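Local coordinates for protein glucose-6-phosphate isomerase (Plasmodium falciparum, PDB 3QKI) that probably catalyses the reversible isomerisation of alpha-D-glucose 6-phosphate to beta-D-fructose 6-phosphate, a step of glycolysis and gluconeogenesis, at residues R117-K122 and C340-E345. Residues are numbered along the deposited sequence; the frame is centred on the assembly and turned at random.
Sequences RIPIEK and CHDMDE
Asp344 OD1 has two hydrogen-bond partners: Arg117 NH2 donates to it at 2.9 Å, nearly straight at 175°, and Ser531 of helix 523-543 adds a second hydrogen bond. The other carboxylate oxygen, Asp344 OD2, takes Arg117 NE at 2.7 Å. This is a side-on, two-nitrogen salt bridge. Both oxygens use their syn lone pairs, and the guanidinium and carboxylate planes lie 20° apart. The Arg117 chain turns at chi2 (-102°), and its CG passes 3.3 Å from Asp344 OD2. Cys340 CB lies over one face of the guanidinium, 3.6 Å from Arg117 NE. The group has further partners in Glu534, which makes a salt bridge with NH2, and Thr316, which accepts from NH1.

Three residues earlier on helix 330-349, on the same side, the ring of His341, its CG anti to the backbone N, reaches into the loop 117-122. Pro119 CD sits over the centre of one ring face, 3.6 Å from the centroid, as a CH-pi contact. Glu345 CG lies above the opposite face, offset toward the rim. The extended chain of Lys122 arrives at the ring edge, where NZ donates in the ring plane to His341 NE2 at 3.0 Å. A long salt bridge also links Lys122 NZ to Glu345 OE1, 3.9 Å away.

The contact ties the loop between helix 90-99 and strand 129-130 to helix 330-349, away from the sugar-phosphate site. Glu534 and Ser531 extend the network to helix 523-543. Two carboxylates, Asp344 and Glu534, face the one positive charge of the buried Arg117, which would favour its charged form. Accepting from Lys122 requires His341 NE2 to carry no proton, which is consistent with a neutral ring protonated on ND1.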
loop_
_atom_site.group_PDB
_atom_site.type_symbol
_atom_site.label_atom_id
_atom_site.label_comp_id
_atom_site.label_asym_id
_atom_site.label_seq_id
_atom_site.Cartn_x
_atom_site.Cartn_y
_atom_site.Cartn_z
ATOM N N ARG A 117 12.634 22.858 11.501
ATOM C CA ARG A 117 13.858 22.143 11.840
ATOM C C ARG A 117 15.126 23.011 11.890
ATOM O O ARG A 117 16.211 22.457 12.019
ATOM C CB ARG A 117 14.036 20.902 10.948
ATOM C CG ARG A 117 13.861 21.192 9.466
ATOM C CD ARG A 117 12.500 20.747 8.956
ATOM N NE ARG A 117 12.623 20.507 7.520
ATOM C CZ ARG A 117 11.698 19.954 6.749
ATOM N NH1 ARG A 117 10.530 19.577 7.265
ATOM N NH2 ARG A 117 11.939 19.755 5.463
ATOM N N ILE A 118 15.003 24.354 11.830
ATOM C CA ILE A 118 16.176 25.232 11.968
ATOM C C ILE A 118 16.620 25.102 13.466
ATOM O O ILE A 118 15.767 25.221 14.352
ATOM C CB ILE A 118 15.873 26.696 11.544
ATOM C CG1 ILE A 118 15.596 26.770 10.031
ATOM C CG2 ILE A 118 17.035 27.649 11.947
ATOM C CD1 ILE A 118 14.988 28.131 9.533
ATOM N N PRO A 119 17.894 24.731 13.751
ATOM C CA PRO A 119 18.311 24.568 15.165
ATOM C C PRO A 119 18.394 25.897 15.912
ATOM O O PRO A 119 18.502 26.950 15.287
ATOM C CB PRO A 119 19.665 23.856 15.066
ATOM C CG PRO A 119 20.206 24.240 13.735
ATOM C CD PRO A 119 19.031 24.530 12.823
ATOM N N ILE A 120 18.310 25.834 17.245
ATOM C CA ILE A 120 18.328 26.971 18.162
ATOM C C ILE A 120 19.495 27.944 17.946
ATOM O O ILE A 120 19.283 29.145 18.015
ATOM C CB ILE A 120 18.133 26.537 19.654
ATOM C CG1 ILE A 120 17.754 27.727 20.560
ATOM C CG2 ILE A 120 19.351 25.791 20.205
ATOM C CD1 ILE A 120 16.349 27.953 20.730
ATOM N N GLU A 121 20.685 27.446 17.621
ATOM C CA GLU A 121 21.854 28.311 17.415
ATOM C C GLU A 121 21.722 29.271 16.208
ATOM O O GLU A 121 22.472 30.249 16.105
ATOM C CB GLU A 121 23.154 27.485 17.384
ATOM C CG GLU A 121 23.198 26.422 16.302
ATOM C CD GLU A 121 22.695 25.026 16.645
ATOM O OE1 GLU A 121 21.964 24.851 17.656
ATOM O OE2 GLU A 121 23.026 24.104 15.860
ATOM N N LYS A 122 20.727 29.006 15.322
ATOM C CA LYS A 122 20.456 29.804 14.132
ATOM C C LYS A 122 19.173 30.643 14.279
ATOM O O LYS A 122 18.729 31.241 13.299
ATOM C CB LYS A 122 20.361 28.893 12.886
ATOM C CG LYS A 122 21.627 28.142 12.549
ATOM C CD LYS A 122 21.471 27.380 11.229
ATOM C CE LYS A 122 22.675 26.513 10.953
ATOM N NZ LYS A 122 22.734 26.047 9.541
ATOM N N CYS A 340 16.824 16.660 8.705
ATOM C CA CYS A 340 15.894 17.425 7.868
ATOM C C CYS A 340 16.552 18.737 7.473
ATOM O O CYS A 340 16.540 19.120 6.296
ATOM C CB CYS A 340 14.579 17.685 8.598
ATOM S SG CYS A 340 13.626 16.191 8.976
ATOM N N HIS A 341 17.126 19.426 8.478
ATOM C CA HIS A 341 17.764 20.720 8.297
ATOM C C HIS A 341 18.947 20.682 7.334
ATOM O O HIS A 341 19.018 21.528 6.438
ATOM C CB HIS A 341 18.168 21.332 9.645
ATOM C CG HIS A 341 18.829 22.672 9.496
ATOM N ND1 HIS A 341 18.140 23.764 8.996
ATOM C CD2 HIS A 341 20.102 23.042 9.757
ATOM C CE1 HIS A 341 19.001 24.766 9.006
ATOM N NE2 HIS A 341 20.187 24.383 9.472
ATOM N N ASP A 342 19.854 19.691 7.485
ATOM C CA ASP A 342 21.020 19.559 6.610
ATOM C C ASP A 342 20.639 19.291 5.166
ATOM O O ASP A 342 21.257 19.856 4.263
ATOM C CB ASP A 342 22.007 18.513 7.147
ATOM C CG ASP A 342 22.763 18.985 8.376
ATOM O OD1 ASP A 342 22.733 20.209 8.663
ATOM O OD2 ASP A 342 23.381 18.138 9.048
ATOM N N MET A 343 19.585 18.491 4.937
ATOM C CA MET A 343 19.085 18.261 3.578
ATOM C C MET A 343 18.387 19.544 3.043
ATOM O O MET A 343 18.554 19.858 1.871
ATOM C CB MET A 343 18.154 17.036 3.522
ATOM C CG MET A 343 17.595 16.733 2.116
ATOM S SD MET A 343 18.848 16.473 0.825
ATOM C CE MET A 343 19.428 14.894 1.296
ATOM N N ASP A 344 17.643 20.299 3.906
ATOM C CA ASP A 344 17.022 21.568 3.517
ATOM C C ASP A 344 18.100 22.544 3.004
ATOM O O ASP A 344 17.913 23.164 1.948
ATOM C CB ASP A 344 16.286 22.241 4.685
ATOM C CG ASP A 344 15.015 21.557 5.149
ATOM O OD1 ASP A 344 14.500 20.671 4.412
ATOM O OD2 ASP A 344 14.577 21.838 6.286
ATOM N N GLU A 345 19.221 22.665 3.751
ATOM C CA GLU A 345 20.354 23.549 3.406
ATOM C C GLU A 345 20.985 23.171 2.077
ATOM O O GLU A 345 21.305 24.048 1.270
ATOM C CB GLU A 345 21.408 23.559 4.529
ATOM C CG GLU A 345 20.922 24.250 5.792
ATOM C CD GLU A 345 20.966 25.767 5.735
ATOM O OE1 GLU A 345 22.085 26.318 5.673
ATOM O OE2 GLU A 345 19.889 26.403 5.784
#